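Putative transcriptional regulator (Streptomyces coelicolor, PDB 2ZB9) probably binds DNA at regulatory regions as a TetR-family, helix-turn-helix transcription regulator. Local coordinates at residues A[164-169]-A[195-200]; A[171-176]-A[187-192]; A[47-52]-A[58-63]. All blocks are in the same frame, centred on the assembly; numbering follows the deposited sequence.

Contact 1. Residues A[164-169]-A[195-200]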
# COMPACT_ATOMS: atom_id res chain seq x y z
N GLN A 164 11.82 -10.77 -1.19
CA GLN A 164 10.67 -10.09 -1.76
C GLN A 164 9.63 -9.80 -0.68
O GLN A 164 8.93 -8.79 -0.74
CB GLN A 164 10.03 -10.92 -2.88
CG GLN A 164 10.72 -10.77 -4.23
CD GLN A 164 10.80 -9.32 -4.67
OE1 GLN A 164 9.96 -8.50 -4.31
NE2 GLN A 164 11.80 -9.01 -5.49
N VAL A 165 9.52 -10.70 0.30
CA VAL A 165 8.57 -10.49 1.38
C VAL A 165 9.03 -9.29 2.20
O VAL A 165 8.22 -8.46 2.60
CB VAL A 165 8.48 -11.73 2.32
CG1 VAL A 165 7.50 -11.44 3.49
CG2 VAL A 165 8.03 -12.96 1.54
N LEU A 166 10.33 -9.20 2.45
CA LEU A 166 10.88 -8.09 3.23
C LEU A 166 10.52 -6.75 2.58
O LEU A 166 10.17 -5.80 3.27
CB LEU A 166 12.40 -8.20 3.33
CG LEU A 166 12.97 -9.46 3.98
CD1 LEU A 166 14.49 -9.37 4.00
CD2 LEU A 166 12.43 -9.60 5.41
N VAL A 167 10.61 -6.70 1.26
CA VAL A 167 10.27 -5.48 0.55
C VAL A 167 8.90 -4.95 0.98
O VAL A 167 8.73 -3.76 1.22
CB VAL A 167 10.26 -5.72 -0.98
CG1 VAL A 167 9.77 -4.47 -1.70
CG2 VAL A 167 11.66 -6.09 -1.47
N ASP A 168 7.92 -5.84 1.09
CA ASP A 168 6.58 -5.44 1.49
C ASP A 168 6.48 -5.08 2.96
O ASP A 168 5.59 -4.34 3.37
CB ASP A 168 5.58 -6.55 1.17
CG ASP A 168 5.44 -6.77 -0.32
OD1 ASP A 168 4.90 -5.86 -1.00
OD2 ASP A 168 5.87 -7.84 -0.80
N GLN A 169 7.39 -5.61 3.77
CA GLN A 169 7.36 -5.32 5.20
C GLN A 169 8.14 -4.07 5.57
O GLN A 169 8.16 -3.66 6.73
CB GLN A 169 7.85 -6.53 6.00
CG GLN A 169 6.86 -7.69 5.92
CD GLN A 169 7.26 -8.86 6.79
OE1 GLN A 169 8.23 -9.56 6.49
NE2 GLN A 169 6.52 -9.09 7.86
N THR A 195 14.16 -2.35 12.88
CA THR A 195 14.53 -3.10 14.08
C THR A 195 13.61 -4.30 14.31
O THR A 195 14.08 -5.37 14.69
CB THR A 195 14.54 -2.20 15.34
OG1 THR A 195 13.20 -1.82 15.68
CG2 THR A 195 15.36 -0.95 15.10
N ASN A 196 12.31 -4.13 14.08
CA ASN A 196 11.36 -5.23 14.26
C ASN A 196 11.75 -6.42 13.39
O ASN A 196 11.79 -7.56 13.85
CB ASN A 196 9.95 -4.81 13.88
CG ASN A 196 9.32 -3.87 14.88
OD1 ASN A 196 9.76 -3.79 16.02
ND2 ASN A 196 8.27 -3.17 14.46
N LEU A 197 12.03 -6.13 12.13
CA LEU A 197 12.38 -7.14 11.16
C LEU A 197 13.73 -7.79 11.42
O LEU A 197 13.84 -9.02 11.46
CB LEU A 197 12.37 -6.50 9.78
CG LEU A 197 11.63 -7.22 8.66
CD1 LEU A 197 10.39 -7.93 9.18
CD2 LEU A 197 11.27 -6.18 7.61
N LEU A 198 14.76 -6.98 11.59
CA LEU A 198 16.10 -7.48 11.83
C LEU A 198 16.24 -8.19 13.17
O LEU A 198 16.82 -9.27 13.24
CB LEU A 198 17.12 -6.33 11.73
CG LEU A 198 17.83 -6.04 10.39
CD1 LEU A 198 16.89 -6.24 9.22
CD2 LEU A 198 18.38 -4.63 10.42
N ASP A 199 15.70 -7.59 14.23
CA ASP A 199 15.81 -8.16 15.56
C ASP A 199 14.67 -9.09 15.99
O ASP A 199 14.81 -9.87 16.93
CB ASP A 199 15.98 -7.04 16.60
CG ASP A 199 17.16 -6.12 16.30
OD1 ASP A 199 18.22 -6.62 15.88
OD2 ASP A 199 17.03 -4.89 16.48
N GLY A 200 13.54 -9.01 15.29
CA GLY A 200 12.41 -9.84 15.66
C GLY A 200 11.64 -9.15 16.77
O GLY A 200 12.21 -8.30 17.45
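The carboxamide of Q169 gives NE2 to the backbone O of L193 in the second subunit, and the rest of this side chain packs against L197. In return, the backbone O of Q169 takes a hydrogen bond from NE2 of Q169 of the second subunit. The two leucine methyls divide the work. L197 CD2 reaches back to the root of the glutamine and lies 3.8 Å from Q169 CB. L197 CD1 lies further out along the chain, 3.8 Å from Q169 OE1. The amide carbon Q169 CD is 4.0 Å from the same CD1. Q169 CG is anti to the backbone carbonyl carbon, chi1 -69°, and the chain runs on extended beyond it. That stretch carries the amide past the leucine to the other subunit. L166 adds one methyl from the preceding turn, with its CD2 4.1 Å from L197 CG. The segments join helix 163-179 to helix 187-199. As in other TetR-family regulators, these last two helices pair with their copies in the second subunit to make a dimer interface of four helices. Next to Q169, D168 OD1 forms a salt bridge with R141 and a hydrogen bond with H176 ND1 of the second subunit. L197 packs on L197 of the second subunit. An alanine in place of L197 would probably open a gap between the helices, with L166 CD2 and the Q169 chain left without their apolar partner.

Contact 2. Residues A[171-176]-A[187-192]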
# COMPACT_ATOMS: atom_id res chain seq x y z
N TRP A 171 9.13 -1.01 2.71
CA TRP A 171 8.52 -0.01 1.85
C TRP A 171 7.00 -0.17 1.76
O TRP A 171 6.26 0.81 1.80
CB TRP A 171 9.17 -0.08 0.46
CG TRP A 171 10.64 0.21 0.54
CD1 TRP A 171 11.22 1.45 0.60
CD2 TRP A 171 11.70 -0.74 0.75
NE1 TRP A 171 12.57 1.33 0.85
CE2 TRP A 171 12.89 0.00 0.95
CE3 TRP A 171 11.75 -2.14 0.80
CZ2 TRP A 171 14.12 -0.62 1.20
CZ3 TRP A 171 12.98 -2.76 1.05
CH2 TRP A 171 14.15 -1.99 1.25
N GLY A 172 6.54 -1.41 1.63
CA GLY A 172 5.11 -1.65 1.55
C GLY A 172 4.37 -1.10 2.76
O GLY A 172 3.28 -0.55 2.63
N ALA A 173 4.97 -1.27 3.94
CA ALA A 173 4.40 -0.78 5.20
C ALA A 173 4.28 0.74 5.17
O ALA A 173 3.32 1.30 5.68
CB ALA A 173 5.28 -1.21 6.38
N VAL A 174 5.28 1.40 4.59
CA VAL A 174 5.28 2.86 4.48
C VAL A 174 4.18 3.29 3.50
O VAL A 174 3.39 4.19 3.80
CB VAL A 174 6.64 3.39 3.95
CG1 VAL A 174 6.59 4.92 3.85
CG2 VAL A 174 7.77 2.95 4.87
N TYR A 175 4.15 2.66 2.33
CA TYR A 175 3.14 2.98 1.34
C TYR A 175 1.75 2.84 1.96
O TYR A 175 0.87 3.67 1.76
CB TYR A 175 3.23 2.03 0.14
CG TYR A 175 4.27 2.40 -0.91
CD1 TYR A 175 4.14 3.57 -1.65
CD2 TYR A 175 5.36 1.58 -1.16
CE1 TYR A 175 5.08 3.91 -2.63
CE2 TYR A 175 6.31 1.90 -2.13
CZ TYR A 175 6.16 3.08 -2.86
OH TYR A 175 7.10 3.42 -3.81
N HIS A 176 1.56 1.77 2.74
CA HIS A 176 0.27 1.54 3.35
C HIS A 176 -0.13 2.64 4.32
O HIS A 176 -1.27 3.12 4.29
CB HIS A 176 0.25 0.19 4.07
CG HIS A 176 -1.03 -0.11 4.77
ND1 HIS A 176 -1.16 -0.05 6.14
CD2 HIS A 176 -2.25 -0.45 4.29
CE1 HIS A 176 -2.40 -0.34 6.47
NE2 HIS A 176 -3.08 -0.59 5.37
N ASP A 187 10.20 9.27 11.61
CA ASP A 187 11.45 8.55 11.79
C ASP A 187 11.32 7.39 12.77
O ASP A 187 11.98 6.36 12.61
CB ASP A 187 12.55 9.51 12.26
CG ASP A 187 13.93 8.87 12.20
OD1 ASP A 187 14.32 8.42 11.10
OD2 ASP A 187 14.62 8.83 13.24
N ALA A 188 10.48 7.56 13.78
CA ALA A 188 10.28 6.51 14.78
C ALA A 188 9.66 5.30 14.08
O ALA A 188 10.01 4.15 14.35
CB ALA A 188 9.36 7.01 15.88
N PHE A 189 8.73 5.59 13.17
CA PHE A 189 8.06 4.55 12.41
C PHE A 189 9.10 3.83 11.56
O PHE A 189 9.21 2.60 11.59
CB PHE A 189 6.98 5.19 11.53
CG PHE A 189 6.38 4.25 10.52
CD1 PHE A 189 5.80 3.05 10.92
CD2 PHE A 189 6.38 4.58 9.17
CE1 PHE A 189 5.22 2.20 9.98
CE2 PHE A 189 5.80 3.74 8.23
CZ PHE A 189 5.22 2.54 8.64
N VAL A 190 9.87 4.60 10.80
CA VAL A 190 10.91 4.07 9.94
C VAL A 190 11.88 3.18 10.72
O VAL A 190 12.14 2.04 10.33
CB VAL A 190 11.70 5.20 9.28
CG1 VAL A 190 12.94 4.66 8.60
CG2 VAL A 190 10.81 5.92 8.27
N THR A 191 12.43 3.72 11.81
CA THR A 191 13.39 2.97 12.61
C THR A 191 12.80 1.68 13.16
O THR A 191 13.48 0.65 13.17
CB THR A 191 13.92 3.82 13.79
OG1 THR A 191 14.50 5.03 13.27
CG2 THR A 191 14.98 3.07 14.56
N ALA A 192 11.54 1.72 13.59
CA ALA A 192 10.88 0.53 14.13
C ALA A 192 10.68 -0.55 13.06
O ALA A 192 10.76 -1.75 13.36
CB ALA A 192 9.53 0.92 14.74
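F189 holds CG anti to its backbone N, chi1 170°, which extends the ring toward segment 171-176. V174 has chi1 at 180°, with CG1 anti to the backbone N and CG2 on the side that meets the ring. The ring comes in edge first. Its CZ lies 3.7 Å from A173 O, and A173 CB is 4.4 Å from CZ. The neighbouring CE2 lies 3.9 Å from V174 CA, which is in the ring plane, and 4.0 Å from V174 CG2. The contact is van der Waals packing of an aromatic edge on a helix backbone and two small side chains. R177 of the same chain adds a cation-pi contact to the ring. Off the contact, T191 OG1 donates to D187 O at 2.9 Å, from above the carbonyl plane. R100 of helix 91-108 links the same two residues, with a salt bridge to D187 OD1 and a hydrogen bond to T191 OG1. The ring edge of F189 joins helix 187-199 to helix 163-179, in the C-terminal region of the TetR fold. V174 also packs on L193 and on F102 of helix 91-108, and F189 meets D168 of the second subunit.

Contact 3. Residues A[47-52]-A[58-63]; sequences ERVARV and TTLYKW
Apolar packing makes the contact, and L60 is its centre. One methyl does the touching. L60 CD2 lies 3.6 Å from A50 CB and equally 3.6 Å from A50 N, so it sits close against the backbone of the facing helix. The same methyl is 4.0 Å from V49 CG1. V49 has CG1 anti to its backbone N, chi1 171°, which puts that branch beside the leucine. The L60 and V49 side chains meet at a slant. The small A50 lets the helices come close, with A50 CA and L60 CA 7.4 Å apart. V49 also packs on V28 of helix 20-39 and on L44, and L60 on V55, so the leucine belongs to a small core shared by three helices and the turn.

One aromatic contact lies inside helix 57-63, apart from the interface. The methyl T59 CG2 stands 3.5 Å above the plane of the W63 ring, offset toward its rim.

The polar bonds run within the segments or to other parts of the domain. R51 N bonds to E47 O at 3.1 Å, as in a regular helix. E47 OE1 forms a salt bridge with K57, just before the second segment. R48, whose CB points away from segment 58-63, forms a salt bridge with E39 of helix 20-39.

Helices 46-53 and 57-63 are the two helices of the predicted helix-turn-helix motif. The second is probably the recognition helix, as in TetR-family relatives. The two segments meet through apolar packing alone, while the turn and helix 20-39 probably help to fix their angle. Polar groups bond away from the interface, consistent with a compact helix-turn-helix unit.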
# COMPACT_ATOMS: atom_id res chain seq x y z
N GLU A 47 2.95 18.45 -24.97
CA GLU A 47 3.18 19.75 -25.60
C GLU A 47 4.12 20.60 -24.75
O GLU A 47 4.95 21.34 -25.27
CB GLU A 47 1.86 20.49 -25.78
CG GLU A 47 1.38 20.63 -27.23
CD GLU A 47 0.09 19.87 -27.50
OE1 GLU A 47 -0.49 20.06 -28.60
OE2 GLU A 47 -0.35 19.09 -26.63
N ARG A 48 3.97 20.50 -23.44
CA ARG A 48 4.78 21.25 -22.50
C ARG A 48 6.21 20.71 -22.48
O ARG A 48 7.19 21.47 -22.50
CB ARG A 48 4.15 21.15 -21.10
CG ARG A 48 4.83 21.94 -20.01
CD ARG A 48 4.45 23.41 -20.01
NE ARG A 48 5.11 24.11 -18.92
CZ ARG A 48 4.67 24.16 -17.67
NH1 ARG A 48 3.54 23.55 -17.33
NH2 ARG A 48 5.38 24.80 -16.75
N VAL A 49 6.34 19.38 -22.45
CA VAL A 49 7.66 18.75 -22.45
C VAL A 49 8.39 19.03 -23.77
O VAL A 49 9.59 19.31 -23.78
CB VAL A 49 7.54 17.22 -22.27
CG1 VAL A 49 8.90 16.55 -22.49
CG2 VAL A 49 7.00 16.90 -20.88
N ALA A 50 7.67 18.96 -24.88
CA ALA A 50 8.27 19.21 -26.18
C ALA A 50 8.79 20.64 -26.27
O ALA A 50 9.88 20.87 -26.79
CB ALA A 50 7.25 18.95 -27.28
N ARG A 51 8.02 21.59 -25.75
CA ARG A 51 8.43 22.99 -25.79
C ARG A 51 9.65 23.25 -24.92
O ARG A 51 10.59 23.92 -25.34
CB ARG A 51 7.28 23.90 -25.33
CG ARG A 51 7.61 25.40 -25.39
CD ARG A 51 6.40 26.27 -25.08
NE ARG A 51 5.94 26.11 -23.71
CZ ARG A 51 6.60 26.55 -22.64
NH1 ARG A 51 7.77 27.17 -22.77
NH2 ARG A 51 6.10 26.34 -21.42
N VAL A 52 9.63 22.70 -23.72
CA VAL A 52 10.70 22.87 -22.75
C VAL A 52 12.01 22.19 -23.15
O VAL A 52 13.10 22.71 -22.87
CB VAL A 52 10.27 22.34 -21.37
CG1 VAL A 52 11.41 22.46 -20.39
CG2 VAL A 52 9.06 23.13 -20.87
N THR A 58 6.43 14.22 -31.80
CA THR A 58 6.50 13.00 -32.59
C THR A 58 7.44 12.01 -31.93
O THR A 58 7.12 10.84 -31.74
CB THR A 58 7.02 13.28 -34.02
OG1 THR A 58 6.08 14.11 -34.71
CG2 THR A 58 7.23 11.98 -34.78
N THR A 59 8.63 12.49 -31.57
CA THR A 59 9.62 11.67 -30.92
C THR A 59 9.13 11.27 -29.53
O THR A 59 9.31 10.13 -29.10
CB THR A 59 10.95 12.43 -30.80
OG1 THR A 59 11.33 12.92 -32.09
CG2 THR A 59 12.03 11.53 -30.26
N LEU A 60 8.51 12.21 -28.83
CA LEU A 60 7.99 11.97 -27.48
C LEU A 60 6.97 10.83 -27.49
O LEU A 60 7.06 9.89 -26.70
CB LEU A 60 7.35 13.24 -26.94
CG LEU A 60 8.16 14.19 -26.05
CD1 LEU A 60 9.63 14.23 -26.45
CD2 LEU A 60 7.53 15.57 -26.11
N TYR A 61 6.01 10.91 -28.40
CA TYR A 61 4.97 9.89 -28.52
C TYR A 61 5.57 8.50 -28.76
O TYR A 61 5.03 7.50 -28.28
CB TYR A 61 4.01 10.25 -29.65
CG TYR A 61 3.08 11.41 -29.33
CD1 TYR A 61 2.57 12.22 -30.34
CD2 TYR A 61 2.69 11.68 -28.02
CE1 TYR A 61 1.71 13.28 -30.06
CE2 TYR A 61 1.83 12.74 -27.72
CZ TYR A 61 1.34 13.53 -28.75
OH TYR A 61 0.49 14.58 -28.46
N LYS A 62 6.67 8.44 -29.49
CA LYS A 62 7.33 7.16 -29.78
C LYS A 62 7.90 6.50 -28.53
O LYS A 62 7.81 5.28 -28.36
CB LYS A 62 8.47 7.34 -30.78
CG LYS A 62 8.06 7.84 -32.16
CD LYS A 62 9.31 7.93 -33.03
CE LYS A 62 9.02 8.53 -34.40
NZ LYS A 62 10.29 8.65 -35.17
N TRP A 63 8.52 7.31 -27.67
CA TRP A 63 9.12 6.79 -26.45
C TRP A 63 8.14 6.60 -25.30
O TRP A 63 8.33 5.71 -24.46
CB TRP A 63 10.26 7.71 -25.99
CG TRP A 63 11.42 7.74 -26.93
CD1 TRP A 63 11.86 6.73 -27.72
CD2 TRP A 63 12.35 8.82 -27.09
NE1 TRP A 63 13.01 7.10 -28.38
CE2 TRP A 63 13.33 8.38 -28.01
CE3 TRP A 63 12.45 10.11 -26.56
CZ2 TRP A 63 14.40 9.19 -28.40
CZ3 TRP A 63 13.52 10.91 -26.95
CH2 TRP A 63 14.48 10.45 -27.86

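In the fold
Contacts 1 and 2 hold the same pair of helices, 163-179 and 187-199, at two levels about 11 Å apart between centres. Both are buried, and both meet the second subunit. Contact 1 combines a leucine with an amide that reaches across the dimer. Contact 2 sets a phenylalanine edge on a helix backbone. Contact 3 lies on the opposite side of the chain's centre, about 41 Å from contact 1 between centres, in the predicted DNA-binding motif. It has neither the amide of contact 1 nor the aromatic ring of contact 2, and rests on aliphatic side chains. A50 there is partly exposed, and no other chain of the assembly touches its segments. The dimer end and the DNA-binding end are thus packed separately.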